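Local atomic coordinates of beta-1,4-mannanase (Cellulomonas fimi, PDB entry 2BVY), a protein that is an endo-beta-1,4-mannanase whose family 26 catalytic barrel, carried here with an Ig-like domain, probably cleaves internal linkages of mannans. Residues D246-T251 with F280-V285; H36-S41 with T321-D326; G26-G31 with A313-Y318. One frame throughout, in Å; residues are numbered along the deposited sequence.

Contact 1: D246-T251 with F280-V285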
ATOM      1  N   ASP A 246       4.625  -3.283  -8.856  1.00 26.52           N
ATOM      2  CA  ASP A 246       4.155  -4.668  -8.869  1.00 27.21           C
ATOM      3  C   ASP A 246       4.389  -5.212 -10.279  1.00 27.68           C
ATOM      4  O   ASP A 246       3.833  -4.699 -11.253  1.00 28.40           O
ATOM      5  CB  ASP A 246       2.655  -4.738  -8.530  1.00 25.95           C
ATOM      6  CG  ASP A 246       2.367  -4.449  -7.064  1.00 28.49           C
ATOM      7  OD1 ASP A 246       3.225  -3.825  -6.401  1.00 26.90           O
ATOM      8  OD2 ASP A 246       1.274  -4.838  -6.576  1.00 25.67           O
ATOM      9  N   THR A 247       5.202  -6.254 -10.394  1.00 27.77           N
ATOM     10  CA  THR A 247       5.492  -6.804 -11.707  1.00 27.01           C
ATOM     11  C   THR A 247       5.745  -8.310 -11.716  1.00 28.04           C
ATOM     12  O   THR A 247       6.567  -8.826 -10.954  1.00 27.43           O
ATOM     13  CB  THR A 247       6.707  -6.082 -12.317  1.00 27.02           C
ATOM     14  OG1 THR A 247       6.409  -4.684 -12.432  1.00 29.74           O
ATOM     15  CG2 THR A 247       7.045  -6.639 -13.690  1.00 25.09           C
ATOM     16  N   TYR A 248       5.016  -9.002 -12.585  1.00 26.82           N
ATOM     17  CA  TYR A 248       5.150 -10.439 -12.742  1.00 28.67           C
ATOM     18  C   TYR A 248       5.519 -10.693 -14.194  1.00 30.09           C
ATOM     19  O   TYR A 248       5.190  -9.897 -15.069  1.00 32.10           O
ATOM     20  CB  TYR A 248       3.842 -11.163 -12.399  1.00 26.59           C
ATOM     21  CG  TYR A 248       3.472 -11.095 -10.933  1.00 27.88           C
ATOM     22  CD1 TYR A 248       2.892  -9.944 -10.392  1.00 27.44           C
ATOM     23  CD2 TYR A 248       3.727 -12.173 -10.079  1.00 26.55           C
ATOM     24  CE1 TYR A 248       2.575  -9.868  -9.038  1.00 28.99           C
ATOM     25  CE2 TYR A 248       3.418 -12.107  -8.721  1.00 28.16           C
ATOM     26  CZ  TYR A 248       2.840 -10.948  -8.208  1.00 28.56           C
ATOM     27  OH  TYR A 248       2.532 -10.862  -6.871  1.00 27.91           O
ATOM     28  N   ASP A 249       6.205 -11.798 -14.442  1.00 30.42           N
ATOM     29  CA  ASP A 249       6.633 -12.141 -15.788  1.00 30.88           C
ATOM     30  C   ASP A 249       6.864 -13.637 -15.840  1.00 31.57           C
ATOM     31  O   ASP A 249       7.194 -14.256 -14.823  1.00 30.86           O
ATOM     32  CB  ASP A 249       7.938 -11.410 -16.118  1.00 31.26           C
ATOM     33  CG  ASP A 249       8.683 -12.034 -17.287  1.00 32.40           C
ATOM     34  OD1 ASP A 249       8.227 -11.893 -18.446  1.00 32.97           O
ATOM     35  OD2 ASP A 249       9.727 -12.672 -17.041  1.00 32.57           O
ATOM     36  N   SER A 250       6.694 -14.219 -17.022  1.00 31.93           N
ATOM     37  CA  SER A 250       6.907 -15.649 -17.182  1.00 33.67           C
ATOM     38  C   SER A 250       7.830 -15.939 -18.364  1.00 34.68           C
ATOM     39  O   SER A 250       7.995 -17.094 -18.753  1.00 36.35           O
ATOM     40  CB  SER A 250       5.565 -16.369 -17.365  1.00 31.60           C
ATOM     41  OG  SER A 250       4.871 -15.849 -18.484  1.00 32.49           O
ATOM     42  N   THR A 251       8.444 -14.895 -18.919  1.00 35.60           N
ATOM     43  CA  THR A 251       9.348 -15.066 -20.056  1.00 35.90           C
ATOM     44  C   THR A 251      10.819 -15.081 -19.654  1.00 36.93           C
ATOM     45  O   THR A 251      11.603 -15.869 -20.177  1.00 37.00           O
ATOM     46  CB  THR A 251       9.159 -13.946 -21.121  1.00 37.11           C
ATOM     47  OG1 THR A 251       9.659 -12.701 -20.612  1.00 34.78           O
ATOM     48  CG2 THR A 251       7.683 -13.791 -21.483  1.00 35.82           C
ATOM     49  N   PHE A 280      10.280  -2.867  -4.466  1.00 27.01           N
ATOM     50  CA  PHE A 280       9.678  -3.773  -5.437  1.00 26.53           C
ATOM     51  C   PHE A 280       8.572  -4.499  -4.656  1.00 25.97           C
ATOM     52  O   PHE A 280       8.718  -5.673  -4.319  1.00 24.02           O
ATOM     53  CB  PHE A 280      10.749  -4.769  -5.911  1.00 27.10           C
ATOM     54  CG  PHE A 280      10.450  -5.428  -7.237  1.00 26.57           C
ATOM     55  CD1 PHE A 280       9.177  -5.377  -7.799  1.00 26.22           C
ATOM     56  CD2 PHE A 280      11.448  -6.126  -7.906  1.00 25.83           C
ATOM     57  CE1 PHE A 280       8.910  -6.014  -9.005  1.00 28.07           C
ATOM     58  CE2 PHE A 280      11.192  -6.770  -9.118  1.00 27.15           C
ATOM     59  CZ  PHE A 280       9.924  -6.714  -9.668  1.00 28.17           C
ATOM     60  N   THR A 281       7.478  -3.783  -4.369  1.00 24.13           N
ATOM     61  CA  THR A 281       6.364  -4.321  -3.585  1.00 23.46           C
ATOM     62  C   THR A 281       5.798  -5.685  -3.990  1.00 22.74           C
ATOM     63  O   THR A 281       5.362  -6.443  -3.136  1.00 24.74           O
ATOM     64  CB  THR A 281       5.206  -3.293  -3.481  1.00 21.30           C
ATOM     65  OG1 THR A 281       4.915  -2.743  -4.772  1.00 21.14           O
ATOM     66  CG2 THR A 281       5.592  -2.170  -2.539  1.00 24.08           C
ATOM     67  N   GLU A 282       5.783  -5.990  -5.281  1.00 21.92           N
ATOM     68  CA  GLU A 282       5.296  -7.288  -5.737  1.00 23.54           C
ATOM     69  C   GLU A 282       6.061  -7.737  -6.973  1.00 23.12           C
ATOM     70  O   GLU A 282       6.194  -6.990  -7.946  1.00 23.44           O
ATOM     71  CB  GLU A 282       3.785  -7.264  -6.055  1.00 23.25           C
ATOM     72  CG  GLU A 282       2.883  -7.589  -4.868  1.00 26.64           C
ATOM     73  CD  GLU A 282       1.436  -7.875  -5.273  1.00 28.21           C
ATOM     74  OE1 GLU A 282       1.221  -8.638  -6.242  1.00 32.04           O
ATOM     75  OE2 GLU A 282       0.511  -7.351  -4.615  1.00 26.90           O
ATOM     76  N   PHE A 283       6.573  -8.958  -6.916  1.00 20.94           N
ATOM     77  CA  PHE A 283       7.303  -9.525  -8.029  1.00 22.31           C
ATOM     78  C   PHE A 283       7.117 -11.034  -7.983  1.00 22.28           C
ATOM     79  O   PHE A 283       6.868 -11.608  -6.920  1.00 22.62           O
ATOM     80  CB  PHE A 283       8.795  -9.202  -7.928  1.00 22.51           C
ATOM     81  CG  PHE A 283       9.574 -10.181  -7.088  1.00 23.18           C
ATOM     82  CD1 PHE A 283       9.590 -10.074  -5.702  1.00 23.12           C
ATOM     83  CD2 PHE A 283      10.272 -11.223  -7.689  1.00 22.81           C
ATOM     84  CE1 PHE A 283      10.299 -10.992  -4.927  1.00 25.42           C
ATOM     85  CE2 PHE A 283      10.982 -12.147  -6.928  1.00 23.43           C
ATOM     86  CZ  PHE A 283      10.999 -12.032  -5.543  1.00 25.71           C
ATOM     87  N   GLY A 284       7.249 -11.673  -9.136  1.00 23.33           N
ATOM     88  CA  GLY A 284       7.103 -13.111  -9.186  1.00 25.01           C
ATOM     89  C   GLY A 284       6.840 -13.589 -10.593  1.00 26.32           C
ATOM     90  O   GLY A 284       6.649 -12.785 -11.513  1.00 26.48           O
ATOM     91  N   VAL A 285       6.854 -14.905 -10.762  1.00 26.86           N
ATOM     92  CA  VAL A 285       6.590 -15.521 -12.053  1.00 25.89           C
ATOM     93  C   VAL A 285       5.075 -15.433 -12.250  1.00 27.20           C
ATOM     94  O   VAL A 285       4.311 -15.736 -11.333  1.00 26.68           O
ATOM     95  CB  VAL A 285       7.053 -17.001 -12.051  1.00 24.64           C
ATOM     96  CG1 VAL A 285       6.661 -17.682 -13.348  1.00 25.30           C
ATOM     97  CG2 VAL A 285       8.572 -17.066 -11.872  1.00 23.56           C
TER
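Tyr-248 OH donates to Glu-282 OE1 at 2.7 Å, meeting that oxygen on its anti side, 31° out of the carboxylate plane. The acceptor lies at the edge of the phenol ring, and ring and carboxylate planes stand 79° apart. The bond restrains how the carboxylate of Glu-282, the predicted nucleophile, is turned. A phenylalanine at Tyr-248 would keep the ring without the hydroxyl, which would probably leave OE1 without this donor and the carboxylate held mainly from its OE2 side, by Arg-171. Glu-282 OE2 lies 3.3 Å from Asp-246 OD2; Arg-171 forms salt bridges with both acids, and Glu-175, the predicted proton donor, is close by. In the next shell Thr-281 OG1 gives its proton to Asp-246 OD1 at 2.6 Å, coming nearly end-on to the C-O bond, and so fixes the second aspartate oxygen. Gly-284 lets the Tyr-248 ring lie against the strand: a CB there would clash with Tyr-248 CE2. Beneath these groups the two strands run parallel, 6° apart, joined by hydrogen bonds from Thr-247 N to Glu-282 O (2.7 Å) and from Asp-249 N to Gly-284 O (3.1 Å). Thr-247 and Phe-283 face the other way, Thr-247 onto Phe-256 of helix 254-274 and Phe-283 onto Trp-299 and Phe-300 of helix 299-309, while Phe-280 packs on Met-319 of strand 318-321.

Contact 2: H36-S41 with T321-D326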
ATOM      1  N   HIS A  36       7.582 -12.456   1.561  1.00 25.52           N
ATOM      2  CA  HIS A  36       6.685 -13.495   1.069  1.00 24.30           C
ATOM      3  C   HIS A  36       5.316 -13.339   1.723  1.00 24.44           C
ATOM      4  O   HIS A  36       5.217 -13.186   2.938  1.00 24.89           O
ATOM      5  CB  HIS A  36       7.258 -14.879   1.404  1.00 22.51           C
ATOM      6  CG  HIS A  36       6.456 -16.018   0.853  1.00 22.55           C
ATOM      7  ND1 HIS A  36       6.302 -17.210   1.525  1.00 22.92           N
ATOM      8  CD2 HIS A  36       5.795 -16.160  -0.324  1.00 22.76           C
ATOM      9  CE1 HIS A  36       5.581 -18.039   0.787  1.00 23.58           C
ATOM     10  NE2 HIS A  36       5.262 -17.426  -0.340  1.00 22.85           N
ATOM     11  N   GLN A  37       4.266 -13.383   0.910  1.00 24.62           N
ATOM     12  CA  GLN A  37       2.890 -13.246   1.392  1.00 24.71           C
ATOM     13  C   GLN A  37       2.409 -14.511   2.119  1.00 25.13           C
ATOM     14  O   GLN A  37       2.641 -15.629   1.652  1.00 23.75           O
ATOM     15  CB  GLN A  37       1.966 -12.960   0.204  1.00 24.39           C
ATOM     16  CG  GLN A  37       0.513 -12.697   0.569  1.00 22.96           C
ATOM     17  CD  GLN A  37       0.282 -11.297   1.104  1.00 24.58           C
ATOM     18  OE1 GLN A  37      -0.843 -10.935   1.467  1.00 27.10           O
ATOM     19  NE2 GLN A  37       1.336 -10.499   1.152  1.00 18.78           N
ATOM     20  N   HIS A  38       1.739 -14.329   3.259  1.00 26.79           N
ATOM     21  CA  HIS A  38       1.204 -15.455   4.029  1.00 26.90           C
ATOM     22  C   HIS A  38       2.265 -16.529   4.253  1.00 26.38           C
ATOM     23  O   HIS A  38       1.964 -17.730   4.240  1.00 25.22           O
ATOM     24  CB  HIS A  38       0.034 -16.083   3.271  1.00 27.23           C
ATOM     25  CG  HIS A  38      -1.225 -15.277   3.315  1.00 29.37           C
ATOM     26  ND1 HIS A  38      -1.931 -15.065   4.479  1.00 29.83           N
ATOM     27  CD2 HIS A  38      -1.923 -14.660   2.334  1.00 31.08           C
ATOM     28  CE1 HIS A  38      -3.012 -14.353   4.213  1.00 32.42           C
ATOM     29  NE2 HIS A  38      -3.032 -14.094   2.918  1.00 32.47           N
ATOM     30  N   THR A  39       3.499 -16.100   4.472  1.00 24.71           N
ATOM     31  CA  THR A  39       4.592 -17.043   4.628  1.00 25.61           C
ATOM     32  C   THR A  39       4.405 -18.058   5.765  1.00 27.88           C
ATOM     33  O   THR A  39       4.868 -19.199   5.660  1.00 28.49           O
ATOM     34  CB  THR A  39       5.955 -16.278   4.744  1.00 25.35           C
ATOM     35  OG1 THR A  39       7.013 -17.121   4.270  1.00 25.48           O
ATOM     36  CG2 THR A  39       6.236 -15.846   6.174  1.00 24.28           C
ATOM     37  N   THR A  40       3.708 -17.675   6.834  1.00 28.11           N
ATOM     38  CA  THR A  40       3.488 -18.608   7.938  1.00 29.69           C
ATOM     39  C   THR A  40       2.037 -19.058   8.062  1.00 29.96           C
ATOM     40  O   THR A  40       1.673 -19.721   9.034  1.00 30.17           O
ATOM     41  CB  THR A  40       3.927 -18.020   9.306  1.00 29.47           C
ATOM     42  OG1 THR A  40       3.168 -16.838   9.593  1.00 31.51           O
ATOM     43  CG2 THR A  40       5.420 -17.687   9.298  1.00 30.00           C
ATOM     44  N   SER A  41       1.206 -18.709   7.088  1.00 28.22           N
ATOM     45  CA  SER A  41      -0.198 -19.110   7.143  1.00 27.85           C
ATOM     46  C   SER A  41      -0.597 -20.060   6.011  1.00 27.37           C
ATOM     47  O   SER A  41      -1.578 -20.798   6.129  1.00 28.36           O
ATOM     48  CB  SER A  41      -1.101 -17.875   7.143  1.00 26.29           C
ATOM     49  OG  SER A  41      -0.864 -17.063   6.016  1.00 28.19           O
ATOM     50  N   THR A 321       7.270 -11.679  -2.957  1.00 22.38           N
ATOM     51  CA  THR A 321       6.606 -12.476  -3.974  1.00 23.02           C
ATOM     52  C   THR A 321       5.325 -13.004  -3.326  1.00 22.62           C
ATOM     53  O   THR A 321       5.171 -12.916  -2.106  1.00 20.87           O
ATOM     54  CB  THR A 321       7.506 -13.615  -4.517  1.00 22.26           C
ATOM     55  OG1 THR A 321       6.953 -14.084  -5.752  1.00 23.90           O
ATOM     56  CG2 THR A 321       7.611 -14.766  -3.530  1.00 20.37           C
ATOM     57  N   TRP A 322       4.407 -13.548  -4.121  1.00 23.26           N
ATOM     58  CA  TRP A 322       3.133 -13.979  -3.565  1.00 23.25           C
ATOM     59  C   TRP A 322       3.031 -15.298  -2.801  1.00 23.32           C
ATOM     60  O   TRP A 322       3.978 -16.085  -2.724  1.00 24.25           O
ATOM     61  CB  TRP A 322       2.050 -13.908  -4.640  1.00 22.85           C
ATOM     62  CG  TRP A 322       0.760 -13.377  -4.083  1.00 23.59           C
ATOM     63  CD1 TRP A 322      -0.462 -13.993  -4.099  1.00 22.49           C
ATOM     64  CD2 TRP A 322       0.575 -12.134  -3.394  1.00 22.17           C
ATOM     65  NE1 TRP A 322      -1.395 -13.207  -3.459  1.00 23.20           N
ATOM     66  CE2 TRP A 322      -0.784 -12.060  -3.020  1.00 23.97           C
ATOM     67  CE3 TRP A 322       1.426 -11.071  -3.059  1.00 22.31           C
ATOM     68  CZ2 TRP A 322      -1.313 -10.962  -2.324  1.00 24.60           C
ATOM     69  CZ3 TRP A 322       0.900  -9.980  -2.367  1.00 21.53           C
ATOM     70  CH2 TRP A 322      -0.456  -9.936  -2.010  1.00 22.84           C
ATOM     71  N   ALA A 323       1.850 -15.518  -2.236  1.00 23.17           N
ATOM     72  CA  ALA A 323       1.565 -16.679  -1.394  1.00 24.46           C
ATOM     73  C   ALA A 323       1.647 -18.072  -1.997  1.00 24.52           C
ATOM     74  O   ALA A 323       1.488 -18.275  -3.207  1.00 24.04           O
ATOM     75  CB  ALA A 323       0.198 -16.498  -0.727  1.00 22.57           C
ATOM     76  N   ASN A 324       1.892 -19.033  -1.110  1.00 24.31           N
ATOM     77  CA  ASN A 324       1.984 -20.438  -1.471  1.00 26.17           C
ATOM     78  C   ASN A 324       0.660 -21.117  -1.084  1.00 27.27           C
ATOM     79  O   ASN A 324       0.595 -21.926  -0.149  1.00 24.67           O
ATOM     80  CB  ASN A 324       3.172 -21.080  -0.742  1.00 25.36           C
ATOM     81  CG  ASN A 324       4.474 -20.953  -1.521  1.00 26.72           C
ATOM     82  OD1 ASN A 324       4.671 -20.002  -2.286  1.00 27.34           O
ATOM     83  ND2 ASN A 324       5.377 -21.912  -1.324  1.00 26.66           N
ATOM     84  N   PHE A 325      -0.395 -20.773  -1.820  1.00 29.02           N
ATOM     85  CA  PHE A 325      -1.731 -21.309  -1.566  1.00 31.31           C
ATOM     86  C   PHE A 325      -1.853 -22.820  -1.731  1.00 32.05           C
ATOM     87  O   PHE A 325      -2.173 -23.532  -0.779  1.00 33.96           O
ATOM     88  CB  PHE A 325      -2.751 -20.618  -2.471  1.00 31.53           C
ATOM     89  CG  PHE A 325      -2.861 -19.137  -2.238  1.00 32.11           C
ATOM     90  CD1 PHE A 325      -3.122 -18.638  -0.965  1.00 30.39           C
ATOM     91  CD2 PHE A 325      -2.718 -18.239  -3.296  1.00 33.47           C
ATOM     92  CE1 PHE A 325      -3.242 -17.267  -0.749  1.00 32.89           C
ATOM     93  CE2 PHE A 325      -2.835 -16.860  -3.091  1.00 32.32           C
ATOM     94  CZ  PHE A 325      -3.097 -16.375  -1.817  1.00 32.52           C
ATOM     95  N   ASP A 326      -1.612 -23.307  -2.941  1.00 32.55           N
ATOM     96  CA  ASP A 326      -1.715 -24.733  -3.214  1.00 33.67           C
ATOM     97  C   ASP A 326      -0.734 -25.132  -4.291  1.00 32.10           C
ATOM     98  O   ASP A 326       0.001 -24.292  -4.810  1.00 31.20           O
ATOM     99  CB  ASP A 326      -3.140 -25.095  -3.653  1.00 36.01           C
ATOM    100  CG  ASP A 326      -3.681 -24.152  -4.716  1.00 41.25           C
ATOM    101  OD1 ASP A 326      -3.022 -23.984  -5.767  1.00 43.53           O
ATOM    102  OD2 ASP A 326      -4.770 -23.577  -4.504  1.00 45.04           O
TER
HETATM  103  O   HOH W   1       2.525 -18.438   1.631  1.00 19.39           O
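His-36 and Thr-321 pair in a parallel beta bridge, with Gln-37 N bonded to Thr-321 O at 3.2 Å, where a type II turn, His-36 to Thr-39, takes the chain out of the first strand. The side chains of Gln-37 and Trp-322 run side by side, pointing the same way. The glutamine chain bends at chi2 (78°), which lays its amide almost flat on the indole, the planes 8° apart and CD 3.5 Å from Trp-322 CH2. Gln-37 CG sits over the six-membered ring, 3.7 Å from its centroid, in a CH-pi contact; the amide nitrogen bonds to Glu-320, which would help to set the rotation of the amide. His-36 takes the other side of the strand. With CG anti to the backbone N (chi1 -176°), its ring reaches along the 321-326 loop, bringing CD2 edge-on to Trp-322 O at 3.0 Å. NE2 donates to Asn-324 OD1 at 3.3 Å, a bent bond arriving from above the amide plane; OD1 also accepts from Val-332 N. Across the ring, ND1 and Thr-39 OG1 share a hydrogen bond of 2.8 Å, so both imidazole nitrogens are held. Water 1 lies within hydrogen-bonding reach of Gln-37 O and accepts from Asn-324 N at 2.9 Å, bridging the backbones where they diverge. Further on, His-38 CB rests 4.0 Å from Ala-323 CB, and Glu-78 binds His-38 NE2. Here the last strand of the (beta/alpha)8 barrel closes on the first, at the C-terminal ends of the barrel strands, where the predicted catalytic residues lie. Trp-322 packs beside Glu-282 with bound glycerol and cacodylate nearby, probably from the crystallisation liquor, consistent with an aromatic wall of the substrate pocket, as in other clan GH-A enzymes.

Contact 3: G26-G31 with A313-Y318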
ATOM      1  N   GLY A  26      17.870   3.349   4.447  1.00 33.54           N
ATOM      2  CA  GLY A  26      19.306   3.126   4.531  1.00 33.55           C
ATOM      3  C   GLY A  26      19.767   1.808   3.936  1.00 32.24           C
ATOM      4  O   GLY A  26      20.921   1.659   3.550  1.00 31.55           O
ATOM      5  N   VAL A  27      18.857   0.843   3.861  1.00 31.72           N
ATOM      6  CA  VAL A  27      19.171  -0.466   3.305  1.00 31.57           C
ATOM      7  C   VAL A  27      19.293  -0.402   1.775  1.00 32.03           C
ATOM      8  O   VAL A  27      19.976  -1.228   1.158  1.00 30.32           O
ATOM      9  CB  VAL A  27      18.068  -1.483   3.710  1.00 33.18           C
ATOM     10  CG1 VAL A  27      17.488  -2.161   2.485  1.00 32.81           C
ATOM     11  CG2 VAL A  27      18.627  -2.491   4.686  1.00 33.00           C
ATOM     12  N   ARG A  28      18.650   0.597   1.176  1.00 31.03           N
ATOM     13  CA  ARG A  28      18.649   0.745  -0.272  1.00 32.84           C
ATOM     14  C   ARG A  28      20.025   0.830  -0.929  1.00 32.63           C
ATOM     15  O   ARG A  28      20.841   1.693  -0.597  1.00 32.18           O
ATOM     16  CB  ARG A  28      17.792   1.948  -0.676  1.00 33.95           C
ATOM     17  CG  ARG A  28      16.294   1.756  -0.405  1.00 36.45           C
ATOM     18  CD  ARG A  28      15.443   2.633  -1.332  1.00 36.57           C
ATOM     19  NE  ARG A  28      15.620   4.047  -1.049  1.00 37.09           N
ATOM     20  CZ  ARG A  28      15.670   5.000  -1.974  1.00 36.97           C
ATOM     21  NH1 ARG A  28      15.557   4.697  -3.260  1.00 35.03           N
ATOM     22  NH2 ARG A  28      15.846   6.260  -1.607  1.00 36.50           N
ATOM     23  N   GLY A  29      20.263  -0.076  -1.873  1.00 31.88           N
ATOM     24  CA  GLY A  29      21.529  -0.119  -2.581  1.00 33.09           C
ATOM     25  C   GLY A  29      22.519  -1.043  -1.898  1.00 34.54           C
ATOM     26  O   GLY A  29      23.472  -1.515  -2.520  1.00 35.20           O
ATOM     27  N   GLU A  30      22.284  -1.300  -0.615  1.00 35.38           N
ATOM     28  CA  GLU A  30      23.143  -2.163   0.188  1.00 37.96           C
ATOM     29  C   GLU A  30      22.690  -3.611   0.068  1.00 38.53           C
ATOM     30  O   GLU A  30      23.482  -4.503  -0.248  1.00 38.22           O
ATOM     31  CB  GLU A  30      23.090  -1.734   1.659  1.00 38.97           C
ATOM     32  CG  GLU A  30      23.541  -0.302   1.917  1.00 42.40           C
ATOM     33  CD  GLU A  30      24.946  -0.044   1.409  1.00 44.04           C
ATOM     34  OE1 GLU A  30      25.796  -0.942   1.575  1.00 46.14           O
ATOM     35  OE2 GLU A  30      25.208   1.048   0.855  1.00 47.15           O
ATOM     36  N   GLY A  31      21.407  -3.828   0.342  1.00 37.51           N
ATOM     37  CA  GLY A  31      20.822  -5.152   0.251  1.00 36.01           C
ATOM     38  C   GLY A  31      19.320  -4.996   0.096  1.00 35.01           C
ATOM     39  O   GLY A  31      18.771  -3.942   0.409  1.00 33.53           O
ATOM     40  N   ALA A 313      18.736   0.987 -10.004  1.00 32.55           N
ATOM     41  CA  ALA A 313      17.639   0.042  -9.818  1.00 31.36           C
ATOM     42  C   ALA A 313      17.813  -0.790  -8.547  1.00 31.79           C
ATOM     43  O   ALA A 313      16.836  -1.303  -7.993  1.00 30.55           O
ATOM     44  CB  ALA A 313      17.530  -0.873 -11.022  1.00 30.05           C
ATOM     45  N   SER A 314      19.049  -0.920  -8.075  1.00 30.18           N
ATOM     46  CA  SER A 314      19.291  -1.701  -6.870  1.00 30.89           C
ATOM     47  C   SER A 314      18.916  -0.931  -5.615  1.00 30.75           C
ATOM     48  O   SER A 314      18.905  -1.484  -4.520  1.00 31.44           O
ATOM     49  CB  SER A 314      20.758  -2.137  -6.798  1.00 33.38           C
ATOM     50  OG  SER A 314      21.622  -1.015  -6.803  1.00 36.23           O
ATOM     51  N   ARG A 315      18.602   0.348  -5.761  1.00 31.83           N
ATOM     52  CA  ARG A 315      18.235   1.139  -4.599  1.00 31.42           C
ATOM     53  C   ARG A 315      16.748   0.997  -4.247  1.00 31.35           C
ATOM     54  O   ARG A 315      15.971   1.955  -4.293  1.00 30.86           O
ATOM     55  CB  ARG A 315      18.624   2.606  -4.815  1.00 30.79           C
ATOM     56  CG  ARG A 315      20.130   2.849  -4.683  1.00 31.47           C
ATOM     57  CD  ARG A 315      20.522   4.301  -4.999  1.00 32.41           C
ATOM     58  NE  ARG A 315      19.853   5.265  -4.130  1.00 33.10           N
ATOM     59  CZ  ARG A 315      20.008   5.311  -2.810  1.00 35.81           C
ATOM     60  NH1 ARG A 315      20.815   4.449  -2.203  1.00 36.60           N
ATOM     61  NH2 ARG A 315      19.341   6.205  -2.090  1.00 35.25           N
ATOM     62  N   ASN A 316      16.370  -0.228  -3.901  1.00 30.05           N
ATOM     63  CA  ASN A 316      15.008  -0.545  -3.512  1.00 30.35           C
ATOM     64  C   ASN A 316      15.099  -1.421  -2.268  1.00 29.74           C
ATOM     65  O   ASN A 316      15.847  -2.397  -2.238  1.00 30.58           O
ATOM     66  CB  ASN A 316      14.291  -1.227  -4.671  1.00 30.01           C
ATOM     67  CG  ASN A 316      13.907  -0.237  -5.758  1.00 29.55           C
ATOM     68  OD1 ASN A 316      13.149   0.689  -5.507  1.00 30.97           O
ATOM     69  ND2 ASN A 316      14.439  -0.419  -6.957  1.00 30.55           N
ATOM     70  N   ALA A 317      14.349  -1.043  -1.239  1.00 28.44           N
ATOM     71  CA  ALA A 317      14.388  -1.716   0.054  1.00 28.00           C
ATOM     72  C   ALA A 317      13.977  -3.176   0.142  1.00 29.23           C
ATOM     73  O   ALA A 317      14.597  -3.942   0.884  1.00 30.91           O
ATOM     74  CB  ALA A 317      13.597  -0.897   1.073  1.00 27.17           C
ATOM     75  N   TYR A 318      12.935  -3.575  -0.583  1.00 29.28           N
ATOM     76  CA  TYR A 318      12.494  -4.961  -0.519  1.00 27.46           C
ATOM     77  C   TYR A 318      11.733  -5.435  -1.744  1.00 27.12           C
ATOM     78  O   TYR A 318      11.315  -4.643  -2.581  1.00 28.28           O
ATOM     79  CB  TYR A 318      11.626  -5.185   0.725  1.00 27.93           C
ATOM     80  CG  TYR A 318      10.347  -4.360   0.782  1.00 28.45           C
ATOM     81  CD1 TYR A 318      10.346  -3.071   1.315  1.00 27.34           C
ATOM     82  CD2 TYR A 318       9.129  -4.891   0.337  1.00 27.18           C
ATOM     83  CE1 TYR A 318       9.169  -2.334   1.415  1.00 26.60           C
ATOM     84  CE2 TYR A 318       7.945  -4.161   0.431  1.00 26.91           C
ATOM     85  CZ  TYR A 318       7.973  -2.887   0.975  1.00 27.20           C
ATOM     86  OH  TYR A 318       6.804  -2.177   1.112  1.00 25.90           O
TER
HETATM   87  O   HOH W   2      18.772  -2.550  -1.806  1.00 37.34           O
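Arg-28 lies across the backbone of residues 315-317, touching it along most of its length. Its CB packs 3.8 Å from Arg-315 C, under one face of the Arg-315 guanidinium. CG comes 3.5 Å from Ala-317 N and also meets the Ala-317 methyl. CD approaches Arg-315 O at 3.1 Å, and there the chain bends (chi3 -67°), curling the guanidinium back so that NH1 donates to the same oxygen at 3.0 Å, the N-H fairly straight at 156° and tilted from the carbonyl plane. At the tip NH2 stands 3.5 Å from Arg-315 NH2, which lies over the rim of the Arg-28 guanidinium. The two positive groups gather round Asp-272 of helix 254-274, whose OD1 forms salt bridges with both; Asp-25 is a second carboxylate partner for Arg-28 NH2. Alongside, Gly-29 N makes a weak bond to Ser-314 O and a better one to water 2, at 2.9 Å, which lies within bonding distance of Ser-314 O and Asn-316 O. Glycine suits this bend: a CB would press on Arg-315 CG and on the carbonyl before it. Val-27 CG1 adds apolar contact with Ala-317 CB at 4.3 Å. The inverse gamma turn centred on Arg-315 thus meets the end of helix 15-27 where two alpha-beta loops lead into adjacent strands, at the N-terminal ends of the TIM-barrel strands, opposite the catalytic face.

In the fold
From the N terminus, helix 15-27 runs into residues 26-31 and then strand 32-37, whose end opens into 36-41. The chain then passes round the barrel to strand 242-249 and, through helix 254-274, to 282-285: contact 1 closes this short beta-alpha-beta loop. Helix 299-309 leads to 313-318, closing contact 3, and strand 318-321 follows at once into 321-326, closing contact 2. Contact 1 is nested inside both long loops, while contacts 2 and 3 cross. Contact 3 ties the loops that lead into the first and last strands, contact 2 the strands' far ends; contact 1 joins contact 2 through Phe-283 O and Thr-321 OG1, 2.7 Å apart, probably a hydrogen bond.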